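Local coordinates for CD180 antigen (PDB 3T6Q), which may cooperate with MD-1 and TLR4 in the innate response of B-cells to bacterial lipopolysaccharide, leading to NF-kappa-B activation, at residues K156-K170 with N181-E195. Residues are numbered along the deposited sequence; the frame is centred on the assembly and turned at random.
Sequences KVLDFQNNAIHYLSK and NLSLNLNGNDIAGIE
Asn189 turns its amide into the bend of 156-170 and bonds to the backbone there at both ends. Its ND2 donates to Phe160 O (2.8 Å), which lies in the amide plane, while OD1 takes the N-H of Ile165 on a lone pair at 3.0 Å. Asn163, the equivalent asparagine one repeat earlier, meets Phe160 O from the opposite face of that carbonyl and also donates to Leu136 O, so these asparagines pass the bonding from turn to turn. Beneath them the apolar side chains face inward. Leu184 CD2 sits at the edge of the Phe160 ring, in its plane, 3.7 Å from Phe160 CD2. Leu186, with CG anti to its carbonyl carbon (chi1 -68°), rests CD2 against Phe160 CB and Ile165 CD1 and lays CD1 against both methyls of Leu168; Ile165 and Ile191 run alongside each other. On the other side of strands 157-159 and 182-185, whose axes run parallel and approach to 4.8 Å, Asp159 and Asn185 point the same way with their planes 73° apart. Asn185 ND2 reaches Asp159 OD2 (3.1 Å) from above the carboxylate plane, and each side chain also closes an Asx turn through its OD1. At the far end, the extended Glu195 brings OE2 to Lys170 N at 2.7 Å, and its CB passes 3.3 Å from Tyr167 OH. This is the stacking of LRR 6 on LRR 7 in a leucine-rich-repeat solenoid: leucines, isoleucines and phenylalanine fill the interior, and asparagine amides satisfy backbone groups at the bend that strand pairing does not reach. Glu195 probably also contributes favourable negative charge at the start of helix 170-174.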
# COMPACT_ATOMS: atom_id res chain seq x y z
N LYS A 156 17.19 0.86 18.92
CA LYS A 156 16.75 -0.27 19.76
C LYS A 156 15.48 -0.99 19.23
O LYS A 156 15.26 -2.18 19.57
CB LYS A 156 16.48 0.17 21.19
CG LYS A 156 17.67 0.81 21.91
CD LYS A 156 18.91 -0.09 21.87
CE LYS A 156 20.12 0.62 22.51
NZ LYS A 156 21.36 -0.18 22.32
N VAL A 157 14.64 -0.29 18.44
CA VAL A 157 13.39 -0.89 17.83
C VAL A 157 13.33 -0.63 16.33
O VAL A 157 13.37 0.52 15.88
CB VAL A 157 12.12 -0.37 18.52
CG1 VAL A 157 10.85 -0.91 17.85
CG2 VAL A 157 12.12 -0.82 19.99
N LEU A 158 13.28 -1.70 15.55
CA LEU A 158 13.08 -1.56 14.14
C LEU A 158 11.86 -2.43 13.83
O LEU A 158 11.94 -3.65 13.93
CB LEU A 158 14.27 -2.12 13.38
CG LEU A 158 14.90 -1.42 12.18
CD1 LEU A 158 15.68 -2.37 11.27
CD2 LEU A 158 14.01 -0.45 11.40
N ASP A 159 10.76 -1.81 13.42
CA ASP A 159 9.50 -2.52 13.30
C ASP A 159 8.97 -2.51 11.87
O ASP A 159 8.66 -1.45 11.32
CB ASP A 159 8.52 -1.87 14.28
CG ASP A 159 7.22 -2.68 14.46
OD1 ASP A 159 6.57 -3.05 13.45
OD2 ASP A 159 6.85 -2.96 15.63
N PHE A 160 8.85 -3.71 11.28
CA PHE A 160 8.37 -3.87 9.92
C PHE A 160 7.07 -4.69 9.87
O PHE A 160 6.79 -5.33 8.87
CB PHE A 160 9.41 -4.58 9.06
CG PHE A 160 10.70 -3.81 8.82
CD1 PHE A 160 10.80 -2.88 7.77
CD2 PHE A 160 11.84 -4.09 9.58
CE1 PHE A 160 12.02 -2.22 7.52
CE2 PHE A 160 13.05 -3.43 9.34
CZ PHE A 160 13.15 -2.50 8.30
N GLN A 161 6.27 -4.66 10.94
CA GLN A 161 5.05 -5.49 11.01
C GLN A 161 4.19 -5.31 9.74
O GLN A 161 3.96 -4.18 9.33
CB GLN A 161 4.22 -5.11 12.24
CG GLN A 161 2.87 -5.83 12.27
CD GLN A 161 2.19 -5.87 13.63
OE1 GLN A 161 0.96 -6.02 13.70
NE2 GLN A 161 2.96 -5.82 14.69
N ASN A 162 3.71 -6.39 9.12
CA ASN A 162 2.79 -6.23 7.98
C ASN A 162 3.42 -5.57 6.72
O ASN A 162 2.92 -4.56 6.22
CB ASN A 162 1.49 -5.50 8.42
CG ASN A 162 0.39 -5.54 7.36
OD1 ASN A 162 0.25 -6.53 6.62
ND2 ASN A 162 -0.43 -4.52 7.32
N ASN A 163 4.51 -6.15 6.20
CA ASN A 163 5.15 -5.63 4.99
C ASN A 163 5.32 -6.78 4.01
O ASN A 163 4.67 -7.80 4.16
CB ASN A 163 6.47 -4.90 5.33
CG ASN A 163 6.26 -3.42 5.64
OD1 ASN A 163 5.96 -2.64 4.75
ND2 ASN A 163 6.38 -3.03 6.90
N ALA A 164 6.15 -6.61 2.99
CA ALA A 164 6.27 -7.58 1.94
C ALA A 164 7.67 -8.15 1.96
O ALA A 164 8.28 -8.39 0.91
CB ALA A 164 5.99 -6.91 0.60
N ILE A 165 8.24 -8.33 3.14
CA ILE A 165 9.62 -8.88 3.20
C ILE A 165 9.57 -10.41 3.09
O ILE A 165 8.89 -11.08 3.88
CB ILE A 165 10.34 -8.44 4.49
CG1 ILE A 165 10.48 -6.92 4.49
CG2 ILE A 165 11.75 -9.08 4.62
CD1 ILE A 165 10.45 -6.31 5.85
N HIS A 166 10.31 -10.98 2.14
CA HIS A 166 10.28 -12.41 1.98
C HIS A 166 11.63 -13.09 2.12
O HIS A 166 11.70 -14.33 2.06
CB HIS A 166 9.59 -12.81 0.67
CG HIS A 166 10.31 -12.37 -0.60
ND1 HIS A 166 10.17 -11.12 -1.12
CD2 HIS A 166 11.15 -13.08 -1.48
CE1 HIS A 166 10.91 -11.03 -2.27
NE2 HIS A 166 11.50 -12.24 -2.48
N TYR A 167 12.67 -12.29 2.28
CA TYR A 167 14.04 -12.79 2.29
C TYR A 167 14.94 -11.90 3.13
O TYR A 167 14.84 -10.69 3.08
CB TYR A 167 14.61 -12.86 0.86
CG TYR A 167 15.90 -13.65 0.75
CD1 TYR A 167 15.89 -15.05 0.74
CD2 TYR A 167 17.13 -12.99 0.65
CE1 TYR A 167 17.06 -15.78 0.64
CE2 TYR A 167 18.31 -13.71 0.54
CZ TYR A 167 18.27 -15.09 0.54
OH TYR A 167 19.44 -15.78 0.43
N LEU A 168 15.84 -12.53 3.88
CA LEU A 168 16.81 -11.79 4.67
C LEU A 168 18.21 -12.24 4.21
O LEU A 168 18.55 -13.43 4.26
CB LEU A 168 16.61 -12.06 6.15
CG LEU A 168 15.24 -11.78 6.81
CD1 LEU A 168 15.22 -12.33 8.24
CD2 LEU A 168 15.01 -10.29 6.87
N SER A 169 19.01 -11.29 3.72
CA SER A 169 20.32 -11.69 3.14
C SER A 169 21.40 -11.29 4.12
O SER A 169 21.13 -10.53 5.05
CB SER A 169 20.54 -10.98 1.80
OG SER A 169 20.76 -9.59 2.05
N LYS A 170 22.63 -11.76 3.89
CA LYS A 170 23.80 -11.29 4.65
C LYS A 170 23.95 -9.77 4.62
O LYS A 170 24.17 -9.12 5.65
CB LYS A 170 25.07 -11.89 4.05
CG LYS A 170 25.38 -13.32 4.45
CD LYS A 170 26.66 -13.78 3.75
CE LYS A 170 27.33 -14.90 4.51
NZ LYS A 170 28.66 -15.17 3.89
N ASN A 181 21.66 -4.79 21.02
CA ASN A 181 20.45 -5.12 21.77
C ASN A 181 19.14 -4.83 21.00
O ASN A 181 18.18 -4.33 21.56
CB ASN A 181 20.43 -4.33 23.08
CG ASN A 181 20.14 -5.20 24.27
OD1 ASN A 181 20.82 -6.20 24.48
ND2 ASN A 181 19.15 -4.80 25.08
N LEU A 182 19.13 -5.10 19.71
CA LEU A 182 18.08 -4.59 18.86
C LEU A 182 16.84 -5.53 18.92
O LEU A 182 16.99 -6.76 19.04
CB LEU A 182 18.60 -4.48 17.45
CG LEU A 182 17.67 -4.03 16.32
CD1 LEU A 182 17.21 -2.60 16.52
CD2 LEU A 182 18.47 -4.12 15.05
N SER A 183 15.65 -4.93 18.83
CA SER A 183 14.40 -5.68 18.71
C SER A 183 13.91 -5.43 17.32
O SER A 183 13.72 -4.28 16.92
CB SER A 183 13.35 -5.22 19.71
OG SER A 183 13.77 -5.50 21.04
N LEU A 184 13.72 -6.50 16.57
CA LEU A 184 13.41 -6.37 15.17
C LEU A 184 12.06 -7.09 14.99
O LEU A 184 11.96 -8.27 15.31
CB LEU A 184 14.50 -7.08 14.38
CG LEU A 184 14.85 -6.80 12.93
CD1 LEU A 184 15.16 -8.11 12.19
CD2 LEU A 184 13.86 -5.95 12.12
N ASN A 185 11.01 -6.38 14.60
CA ASN A 185 9.68 -7.00 14.45
C ASN A 185 9.37 -7.28 12.99
O ASN A 185 9.21 -6.34 12.18
CB ASN A 185 8.60 -6.11 15.09
CG ASN A 185 7.21 -6.77 15.06
OD1 ASN A 185 7.09 -7.94 14.65
ND2 ASN A 185 6.18 -6.02 15.40
N LEU A 186 9.32 -8.56 12.62
CA LEU A 186 8.90 -8.98 11.29
C LEU A 186 7.53 -9.71 11.26
O LEU A 186 7.22 -10.42 10.29
CB LEU A 186 9.95 -9.85 10.60
CG LEU A 186 11.21 -9.07 10.25
CD1 LEU A 186 12.42 -9.98 10.03
CD2 LEU A 186 10.94 -8.22 8.99
N ASN A 187 6.74 -9.52 12.31
CA ASN A 187 5.35 -10.04 12.36
C ASN A 187 4.62 -9.72 11.07
O ASN A 187 4.63 -8.59 10.64
CB ASN A 187 4.61 -9.38 13.55
CG ASN A 187 3.18 -9.88 13.72
OD1 ASN A 187 2.79 -10.90 13.16
ND2 ASN A 187 2.39 -9.16 14.51
N GLY A 188 3.98 -10.72 10.45
CA GLY A 188 3.16 -10.45 9.27
C GLY A 188 4.00 -10.23 8.02
O GLY A 188 3.56 -9.56 7.09
N ASN A 189 5.23 -10.77 8.00
CA ASN A 189 6.00 -10.85 6.76
C ASN A 189 6.28 -12.33 6.49
O ASN A 189 6.84 -13.04 7.33
CB ASN A 189 7.36 -10.13 6.93
CG ASN A 189 7.21 -8.60 6.96
OD1 ASN A 189 7.25 -7.95 5.92
ND2 ASN A 189 6.97 -8.05 8.13
N ASP A 190 5.97 -12.79 5.30
CA ASP A 190 6.14 -14.19 5.02
C ASP A 190 7.57 -14.47 4.54
O ASP A 190 7.89 -14.36 3.36
CB ASP A 190 5.09 -14.70 4.03
CG ASP A 190 5.09 -16.23 3.93
OD1 ASP A 190 5.43 -16.93 4.95
OD2 ASP A 190 4.75 -16.71 2.84
N ILE A 191 8.43 -14.84 5.49
CA ILE A 191 9.83 -15.09 5.19
C ILE A 191 9.94 -16.47 4.57
O ILE A 191 9.61 -17.46 5.19
CB ILE A 191 10.74 -15.01 6.44
CG1 ILE A 191 10.47 -13.72 7.22
CG2 ILE A 191 12.22 -15.12 6.05
CD1 ILE A 191 11.01 -12.46 6.58
N ALA A 192 10.37 -16.51 3.31
CA ALA A 192 10.58 -17.77 2.59
C ALA A 192 12.03 -18.22 2.53
O ALA A 192 12.28 -19.37 2.27
CB ALA A 192 9.97 -17.71 1.19
N GLY A 193 12.99 -17.34 2.83
CA GLY A 193 14.40 -17.78 2.85
C GLY A 193 15.25 -16.83 3.66
O GLY A 193 14.94 -15.65 3.78
N ILE A 194 16.33 -17.36 4.22
CA ILE A 194 17.33 -16.58 4.94
C ILE A 194 18.70 -17.07 4.41
O ILE A 194 18.95 -18.28 4.31
CB ILE A 194 17.23 -16.80 6.48
CG1 ILE A 194 15.86 -16.27 7.00
CG2 ILE A 194 18.37 -16.07 7.20
CD1 ILE A 194 15.63 -16.52 8.48
N GLU A 195 19.54 -16.14 4.02
CA GLU A 195 20.84 -16.50 3.41
C GLU A 195 21.70 -17.18 4.47
O GLU A 195 21.84 -16.63 5.55
CB GLU A 195 21.55 -15.25 2.92
CG GLU A 195 22.69 -15.59 1.94
CD GLU A 195 23.42 -14.38 1.37
OE1 GLU A 195 24.40 -14.62 0.63
OE2 GLU A 195 23.07 -13.22 1.67
O HOH W 1 15.12 -3.42 22.03
O HOH W 2 0.49 -9.54 7.07
O HOH W 3 4.47 -10.79 3.62